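Endo-alpha-mannosidase (Bacteroides thetaiotaomicron, PDB 4ACY) hydrolyses internal alpha-mannosidic linkages as a family 99 glycoside hydrolase, an endo-acting enzyme connected with the processing of N-glycans. Local coordinates at residues K264-W269 and K275-S280; D309-A314 and S320-T325. All coordinates share one frame; numbering follows the deposited sequence.

Contact 1 of 2, residues K264-W269 and K275-S280; sequences KSMQQW and KLFIPS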
ATOM      1  N   LYS A 264      19.516  -1.906  -5.872  1.00 21.44           N
ATOM      2  CA  LYS A 264      20.553  -2.952  -5.776  1.00 22.50           C
ATOM      3  C   LYS A 264      21.401  -2.827  -4.501  1.00 22.44           C
ATOM      4  O   LYS A 264      21.617  -3.810  -3.780  1.00 22.48           O
ATOM      5  CB  LYS A 264      21.436  -2.975  -7.029  1.00 23.35           C
ATOM      6  CG  LYS A 264      20.743  -3.580  -8.226  1.00 24.46           C
ATOM      7  CD  LYS A 264      21.709  -3.743  -9.402  1.00 26.11           C
ATOM      8  CE  LYS A 264      21.010  -4.402 -10.580  1.00 27.39           C
ATOM      9  NZ  LYS A 264      21.946  -4.677 -11.707  1.00 28.99           N
ATOM     10  N   SER A 265      21.855  -1.612  -4.214  1.00 22.32           N
ATOM     11  CA  SER A 265      22.646  -1.337  -3.008  1.00 22.36           C
ATOM     12  C   SER A 265      21.855  -1.594  -1.710  1.00 22.12           C
ATOM     13  O   SER A 265      22.386  -2.116  -0.734  1.00 22.98           O
ATOM     14  CB  SER A 265      23.209   0.088  -3.080  1.00 22.48           C
ATOM     15  OG  SER A 265      23.839   0.469  -1.869  1.00 23.58           O
HETATM   16  N   MSE A 266      20.575  -1.241  -1.701  1.00 21.47           N
HETATM   17  CA  MSE A 266      19.754  -1.464  -0.516  1.00 21.66           C
HETATM   18  C   MSE A 266      19.530  -2.954  -0.269  1.00 21.11           C
HETATM   19  O   MSE A 266      19.562  -3.415   0.883  1.00 21.61           O
HETATM   20  CB  MSE A 266      18.440  -0.686  -0.619  1.00 22.05           C
HETATM   21  CG  MSE A 266      18.660   0.809  -0.451  1.00 22.25           C
HETATM   22 SE   MSE A 266      17.193   1.899  -1.126  1.00 24.07          SE
HETATM   23  CE  MSE A 266      15.865   1.392   0.187  1.00 23.00           C
ATOM     24  N   GLN A 267      19.332  -3.703  -1.351  1.00 21.60           N
ATOM     25  CA  GLN A 267      19.217  -5.163  -1.268  1.00 22.08           C
ATOM     26  C   GLN A 267      20.501  -5.768  -0.715  1.00 22.80           C
ATOM     27  O   GLN A 267      20.462  -6.691   0.098  1.00 22.21           O
ATOM     28  CB  GLN A 267      18.908  -5.769  -2.643  1.00 21.59           C
ATOM     29  CG  GLN A 267      19.019  -7.319  -2.729  1.00 21.69           C
ATOM     30  CD  GLN A 267      18.040  -8.068  -1.814  1.00 22.31           C
ATOM     31  OE1 GLN A 267      17.142  -7.482  -1.208  1.00 21.92           O
ATOM     32  NE2 GLN A 267      18.229  -9.383  -1.708  1.00 22.44           N
ATOM     33  N   GLN A 268      21.635  -5.247  -1.176  1.00 24.43           N
ATOM     34  CA  GLN A 268      22.941  -5.693  -0.681  1.00 25.70           C
ATOM     35  C   GLN A 268      23.060  -5.464   0.826  1.00 24.96           C
ATOM     36  O   GLN A 268      23.535  -6.341   1.542  1.00 24.84           O
ATOM     37  CB  GLN A 268      24.090  -4.992  -1.422  1.00 27.68           C
ATOM     38  CG  GLN A 268      24.379  -5.494  -2.838  1.00 30.80           C
ATOM     39  CD  GLN A 268      25.407  -4.618  -3.580  1.00 33.72           C
ATOM     40  OE1 GLN A 268      26.353  -4.084  -2.974  1.00 36.66           O
ATOM     41  NE2 GLN A 268      25.226  -4.472  -4.893  1.00 35.18           N
ATOM     42  N   TRP A 269      22.617  -4.295   1.298  1.00 24.35           N
ATOM     43  CA  TRP A 269      22.603  -3.977   2.728  1.00 24.25           C
ATOM     44  C   TRP A 269      21.690  -4.939   3.489  1.00 24.11           C
ATOM     45  O   TRP A 269      22.051  -5.441   4.560  1.00 23.71           O
ATOM     46  CB  TRP A 269      22.143  -2.528   2.971  1.00 24.44           C
ATOM     47  CG  TRP A 269      22.305  -2.098   4.409  1.00 24.10           C
ATOM     48  CD1 TRP A 269      23.390  -1.467   4.960  1.00 24.87           C
ATOM     49  CD2 TRP A 269      21.370  -2.287   5.484  1.00 24.28           C
ATOM     50  NE1 TRP A 269      23.186  -1.248   6.296  1.00 24.67           N
ATOM     51  CE2 TRP A 269      21.960  -1.744   6.651  1.00 24.21           C
ATOM     52  CE3 TRP A 269      20.098  -2.869   5.577  1.00 23.94           C
ATOM     53  CZ2 TRP A 269      21.318  -1.752   7.894  1.00 24.43           C
ATOM     54  CZ3 TRP A 269      19.462  -2.879   6.814  1.00 23.85           C
ATOM     55  CH2 TRP A 269      20.071  -2.325   7.954  1.00 24.22           C
ATOM     56  N   LYS A 275      18.115  -8.598   6.879  1.00 24.19           N
ATOM     57  CA  LYS A 275      16.831  -7.882   6.831  1.00 23.28           C
ATOM     58  C   LYS A 275      16.146  -8.125   5.489  1.00 22.46           C
ATOM     59  O   LYS A 275      16.804  -8.467   4.506  1.00 22.70           O
ATOM     60  CB  LYS A 275      17.034  -6.368   7.044  1.00 22.71           C
ATOM     61  CG  LYS A 275      17.668  -5.966   8.383  1.00 22.98           C
ATOM     62  CD  LYS A 275      16.843  -6.430   9.593  1.00 23.48           C
ATOM     63  CE  LYS A 275      17.486  -5.998  10.900  1.00 23.31           C
ATOM     64  NZ  LYS A 275      16.864  -6.621  12.113  1.00 23.53           N
ATOM     65  N   LEU A 276      14.824  -7.938   5.447  1.00 22.08           N
ATOM     66  CA  LEU A 276      14.069  -8.074   4.214  1.00 21.13           C
ATOM     67  C   LEU A 276      13.860  -6.721   3.576  1.00 20.50           C
ATOM     68  O   LEU A 276      13.257  -5.837   4.184  1.00 21.18           O
ATOM     69  CB  LEU A 276      12.700  -8.696   4.480  1.00 22.33           C
ATOM     70  CG  LEU A 276      12.635 -10.171   4.876  1.00 22.91           C
ATOM     71  CD1 LEU A 276      11.177 -10.508   5.113  1.00 23.43           C
ATOM     72  CD2 LEU A 276      13.208 -11.054   3.770  1.00 22.74           C
ATOM     73  N   PHE A 277      14.368  -6.567   2.360  1.00 18.82           N
ATOM     74  CA  PHE A 277      14.108  -5.375   1.550  1.00 18.17           C
ATOM     75  C   PHE A 277      12.875  -5.614   0.690  1.00 17.66           C
ATOM     76  O   PHE A 277      12.825  -6.575  -0.097  1.00 17.82           O
ATOM     77  CB  PHE A 277      15.330  -5.083   0.675  1.00 18.07           C
ATOM     78  CG  PHE A 277      15.116  -4.036  -0.395  1.00 17.98           C
ATOM     79  CD1 PHE A 277      14.398  -2.854  -0.146  1.00 17.81           C
ATOM     80  CD2 PHE A 277      15.677  -4.224  -1.657  1.00 17.96           C
ATOM     81  CE1 PHE A 277      14.251  -1.900  -1.152  1.00 17.89           C
ATOM     82  CE2 PHE A 277      15.540  -3.283  -2.654  1.00 17.93           C
ATOM     83  CZ  PHE A 277      14.829  -2.110  -2.402  1.00 17.84           C
ATOM     84  N   ILE A 278      11.883  -4.733   0.829  1.00 16.97           N
ATOM     85  CA  ILE A 278      10.672  -4.848   0.013  1.00 16.52           C
ATOM     86  C   ILE A 278      10.468  -3.541  -0.759  1.00 16.46           C
ATOM     87  O   ILE A 278       9.846  -2.617  -0.245  1.00 17.04           O
ATOM     88  CB  ILE A 278       9.411  -5.194   0.880  1.00 16.10           C
ATOM     89  CG1 ILE A 278       9.715  -6.387   1.814  1.00 16.16           C
ATOM     90  CG2 ILE A 278       8.192  -5.436  -0.036  1.00 16.45           C
ATOM     91  CD1 ILE A 278       8.499  -6.866   2.584  1.00 16.14           C
ATOM     92  N   PRO A 279      11.016  -3.445  -1.988  1.00 16.14           N
ATOM     93  CA  PRO A 279      10.819  -2.217  -2.760  1.00 15.67           C
ATOM     94  C   PRO A 279       9.338  -2.039  -3.068  1.00 15.64           C
ATOM     95  O   PRO A 279       8.591  -3.031  -3.127  1.00 15.57           O
ATOM     96  CB  PRO A 279      11.587  -2.475  -4.056  1.00 16.00           C
ATOM     97  CG  PRO A 279      11.686  -3.992  -4.153  1.00 15.78           C
ATOM     98  CD  PRO A 279      11.789  -4.457  -2.727  1.00 15.92           C
ATOM     99  N   SER A 280       8.923  -0.787  -3.240  1.00 15.18           N
ATOM    100  CA  SER A 280       7.570  -0.486  -3.674  1.00 15.36           C
ATOM    101  C   SER A 280       7.572   0.095  -5.077  1.00 15.20           C
ATOM    102  O   SER A 280       8.294   1.056  -5.364  1.00 14.78           O
ATOM    103  CB  SER A 280       6.873   0.470  -2.700  1.00 15.31           C
ATOM    104  OG  SER A 280       6.886  -0.045  -1.375  1.00 15.41           O
TER
HETATM  105  O   HOH W   1      16.069  -8.558   0.982  1.00 22.40           O
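F277, on strand 276-281, pushes its ring against the inner side of helix 263-272, which packs on the strand that follows it in the beta-alpha-beta unit 244-246, 263-272, 276-281 of the TIM barrel. F277 CB lies 3.5 Å from Q267 OE1; this amide oxygen approaches the rim of the ring in its plane, the amide turned 35° from the ring. With CG anti to the backbone N (chi1 169°), the ring is thrown forward to the helix: CD2 comes 3.7 Å from Q267 CB, CE2 lies 4.0 Å from Q267 N, and CE1 on the other flank meets the selenomethionine methyl, M266 CE, at 3.9 Å. M266 CB stands over one face, 4.3 Å from the ring centroid in a CH-pi contact, while P279 CD lies over the opposite face. The selenium makes a more oblique Met-aromatic approach. Cut back to alanine, F277 would probably leave a gap between M266 CB and P279 CD and take away the ring edge beside Q267 OE1. W269 CZ3 touches K275 CG at 3.9 Å; the lysine's amine runs off to the carbonyl of M242. No direct hydrogen bond spans the segments. One water bridges them instead, donating to Q267 OE1 and accepting from F277 N, so the polar link across a largely apolar contact runs through water.

Contact 2 of 2, residues D309-A314 and S320-T325; sequences DMYKAA and SYISIT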
ATOM      1  N   ASP A 309       9.575   0.290 -16.264  1.00 18.46           N
ATOM      2  CA  ASP A 309      10.915   0.652 -15.796  1.00 19.18           C
ATOM      3  C   ASP A 309      11.087   0.401 -14.292  1.00 18.53           C
ATOM      4  O   ASP A 309      12.114  -0.131 -13.836  1.00 18.42           O
ATOM      5  CB  ASP A 309      11.217   2.126 -16.119  1.00 20.28           C
ATOM      6  CG  ASP A 309      11.459   2.386 -17.614  1.00 21.35           C
ATOM      7  OD1 ASP A 309      11.710   1.440 -18.390  1.00 22.26           O
ATOM      8  OD2 ASP A 309      11.426   3.564 -18.024  1.00 22.27           O
HETATM    9  N   MSE A 310      10.072   0.785 -13.525  1.00 18.05           N
HETATM   10  CA  MSE A 310      10.152   0.677 -12.072  1.00 17.39           C
HETATM   11  C   MSE A 310      10.087  -0.788 -11.624  1.00 17.70           C
HETATM   12  O   MSE A 310      10.843  -1.207 -10.739  1.00 17.27           O
HETATM   13  CB  MSE A 310       9.051   1.503 -11.395  1.00 17.04           C
HETATM   14  CG  MSE A 310       9.333   1.783  -9.927  1.00 17.08           C
HETATM   15 SE   MSE A 310       8.187   3.202  -9.281  1.00 16.82          SE
HETATM   16  CE  MSE A 310       9.127   3.629  -7.630  1.00 16.93           C
ATOM     17  N   TYR A 311       9.188  -1.555 -12.236  1.00 17.74           N
ATOM     18  CA  TYR A 311       9.035  -2.963 -11.861  1.00 18.82           C
ATOM     19  C   TYR A 311      10.301  -3.742 -12.226  1.00 19.67           C
ATOM     20  O   TYR A 311      10.786  -4.544 -11.432  1.00 19.94           O
ATOM     21  CB  TYR A 311       7.788  -3.570 -12.511  1.00 18.04           C
ATOM     22  CG  TYR A 311       6.996  -4.517 -11.624  1.00 17.84           C
ATOM     23  CD1 TYR A 311       7.614  -5.604 -10.994  1.00 18.01           C
ATOM     24  CD2 TYR A 311       5.619  -4.344 -11.443  1.00 17.99           C
ATOM     25  CE1 TYR A 311       6.880  -6.494 -10.197  1.00 17.81           C
ATOM     26  CE2 TYR A 311       4.870  -5.228 -10.641  1.00 17.79           C
ATOM     27  CZ  TYR A 311       5.521  -6.294 -10.018  1.00 18.03           C
ATOM     28  OH  TYR A 311       4.836  -7.186  -9.221  1.00 18.35           O
ATOM     29  N   LYS A 312      10.852  -3.468 -13.409  1.00 20.92           N
ATOM     30  CA  LYS A 312      12.102  -4.105 -13.826  1.00 21.64           C
ATOM     31  C   LYS A 312      13.226  -3.818 -12.834  1.00 20.59           C
ATOM     32  O   LYS A 312      13.971  -4.726 -12.462  1.00 20.53           O
ATOM     33  CB  LYS A 312      12.500  -3.682 -15.249  1.00 23.22           C
ATOM     34  CG  LYS A 312      13.792  -4.352 -15.784  1.00 25.73           C
ATOM     35  CD  LYS A 312      13.698  -5.888 -15.784  1.00 27.11           C
ATOM     36  CE  LYS A 312      14.665  -6.516 -16.789  1.00 28.64           C
ATOM     37  NZ  LYS A 312      14.754  -7.995 -16.575  1.00 30.49           N
ATOM     38  N   ALA A 313      13.336  -2.568 -12.387  1.00 20.02           N
ATOM     39  CA  ALA A 313      14.329  -2.198 -11.364  1.00 19.67           C
ATOM     40  C   ALA A 313      14.137  -2.986 -10.057  1.00 19.41           C
ATOM     41  O   ALA A 313      15.110  -3.418  -9.439  1.00 18.69           O
ATOM     42  CB  ALA A 313      14.288  -0.705 -11.091  1.00 19.87           C
ATOM     43  N   ALA A 314      12.887  -3.158  -9.639  1.00 18.87           N
ATOM     44  CA  ALA A 314      12.586  -3.919  -8.421  1.00 19.23           C
ATOM     45  C   ALA A 314      13.013  -5.381  -8.564  1.00 19.27           C
ATOM     46  O   ALA A 314      13.632  -5.936  -7.663  1.00 20.26           O
ATOM     47  CB  ALA A 314      11.120  -3.816  -8.053  1.00 19.16           C
ATOM     48  N   SER A 320      13.410 -10.230  -2.604  1.00 20.74           N
ATOM     49  CA  SER A 320      12.604 -11.465  -2.532  1.00 20.62           C
ATOM     50  C   SER A 320      11.099 -11.191  -2.512  1.00 19.40           C
ATOM     51  O   SER A 320      10.291 -12.102  -2.736  1.00 18.83           O
ATOM     52  CB  SER A 320      12.982 -12.280  -1.286  1.00 22.20           C
ATOM     53  OG  SER A 320      14.326 -12.740  -1.354  1.00 24.06           O
ATOM     54  N   TYR A 321      10.732  -9.949  -2.198  1.00 18.18           N
ATOM     55  CA  TYR A 321       9.323  -9.545  -2.116  1.00 17.21           C
ATOM     56  C   TYR A 321       9.210  -8.227  -2.824  1.00 16.47           C
ATOM     57  O   TYR A 321      10.127  -7.413  -2.746  1.00 16.57           O
ATOM     58  CB  TYR A 321       8.898  -9.305  -0.658  1.00 17.47           C
ATOM     59  CG  TYR A 321       8.891 -10.532   0.211  1.00 17.93           C
ATOM     60  CD1 TYR A 321      10.072 -11.007   0.777  1.00 18.23           C
ATOM     61  CD2 TYR A 321       7.699 -11.199   0.490  1.00 17.89           C
ATOM     62  CE1 TYR A 321      10.077 -12.134   1.585  1.00 18.65           C
ATOM     63  CE2 TYR A 321       7.690 -12.339   1.295  1.00 18.26           C
ATOM     64  CZ  TYR A 321       8.881 -12.787   1.837  1.00 18.70           C
ATOM     65  OH  TYR A 321       8.877 -13.906   2.624  1.00 19.24           O
ATOM     66  N   ILE A 322       8.098  -8.012  -3.509  1.00 15.81           N
ATOM     67  CA  ILE A 322       7.835  -6.725  -4.154  1.00 15.51           C
ATOM     68  C   ILE A 322       6.475  -6.241  -3.713  1.00 15.15           C
ATOM     69  O   ILE A 322       5.518  -7.018  -3.662  1.00 15.05           O
ATOM     70  CB  ILE A 322       7.971  -6.817  -5.702  1.00 15.68           C
ATOM     71  CG1 ILE A 322       9.440  -7.068  -6.075  1.00 15.76           C
ATOM     72  CG2 ILE A 322       7.440  -5.520  -6.398  1.00 15.90           C
ATOM     73  CD1 ILE A 322       9.668  -7.275  -7.579  1.00 15.90           C
ATOM     74  N   SER A 323       6.390  -4.955  -3.375  1.00 14.59           N
ATOM     75  CA  SER A 323       5.119  -4.354  -3.043  1.00 14.15           C
ATOM     76  C   SER A 323       4.706  -3.383  -4.136  1.00 13.91           C
ATOM     77  O   SER A 323       5.547  -2.782  -4.817  1.00 13.96           O
ATOM     78  CB  SER A 323       5.150  -3.678  -1.660  1.00 13.71           C
ATOM     79  OG  SER A 323       6.169  -2.676  -1.582  1.00 13.77           O
ATOM     80  N   ILE A 324       3.398  -3.255  -4.310  1.00 14.08           N
ATOM     81  CA  ILE A 324       2.836  -2.421  -5.355  1.00 14.09           C
ATOM     82  C   ILE A 324       2.059  -1.254  -4.739  1.00 13.84           C
ATOM     83  O   ILE A 324       1.059  -1.437  -4.035  1.00 14.25           O
ATOM     84  CB  ILE A 324       1.931  -3.236  -6.316  1.00 13.99           C
ATOM     85  CG1 ILE A 324       2.768  -4.321  -7.021  1.00 14.34           C
ATOM     86  CG2 ILE A 324       1.279  -2.308  -7.354  1.00 13.74           C
ATOM     87  CD1 ILE A 324       1.935  -5.269  -7.853  1.00 14.64           C
ATOM     88  N   THR A 325       2.554  -0.053  -5.027  1.00 13.91           N
ATOM     89  CA  THR A 325       1.897   1.176  -4.623  1.00 13.42           C
ATOM     90  C   THR A 325       1.238   1.743  -5.887  1.00 13.17           C
ATOM     91  O   THR A 325       1.916   2.399  -6.669  1.00 13.10           O
ATOM     92  CB  THR A 325       2.926   2.180  -4.058  1.00 13.64           C
ATOM     93  OG1 THR A 325       3.578   1.597  -2.914  1.00 13.54           O
ATOM     94  CG2 THR A 325       2.213   3.496  -3.643  1.00 13.64           C
TER
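Y311 and A314 meet I322 and I324 in a buried, largely apolar helix-on-strand contact, with no hydrogen bond across it, in the wall of the TIM barrel, where helix 305-316 packs outside the last strand, 322-324. The short helix and strand segments run nearly antiparallel, at 158°, with their axes 10.1 Å apart at closest approach, as expected when a barrel helix returns the chain to the start of the next strand. I322 points at the helix and touches both Y311 and A314. Its CG1 is anti to the carbonyl carbon, and chi1 of -68° with an extended chi2 (176°) carries CD1 to A314 CB at 3.8 Å; the same methyl also reaches Y311 CE1 at 3.9 Å. The other branch, CG2, lies 4.0 Å from Y311 CE1, so both arms of the isoleucine bear on one side of the tyrosine. A314 and I322 are the nearest CA pair, 7.0 Å apart, consistent with the small side chain. Beyond this pair the phenol extends along the strand to I324. W367 of helix 359-376 stacks on the Y311 ring and F371 touches I322, so the final helix helps enclose the contact. At the far end of the tyrosine, I324 CD1 packs obliquely against the phenol, 4.0 Å from Y311 CE2 and 3.7 Å from Y311 OH.

Contact 1 comes first along the chain and contact 2 follows it, and together they carry the chain through the last part of the eight-stranded barrel: helix 263-272, strand 276-281, helix 305-316, strand 322-324. Their centres are about 11 Å apart. The two strands are parallel neighbours in the sheet, so the contacts join directly: S323 OG hydrogen-bonds with S280 OG, at 2.7 Å, and with P279 O, at 2.9 Å. Strand 322-324 also pairs with strand 42-46, closing the ring. Each helix is thus seated on the strand that follows it, and the pair builds adjacent pieces of the scaffold of this glycoside hydrolase.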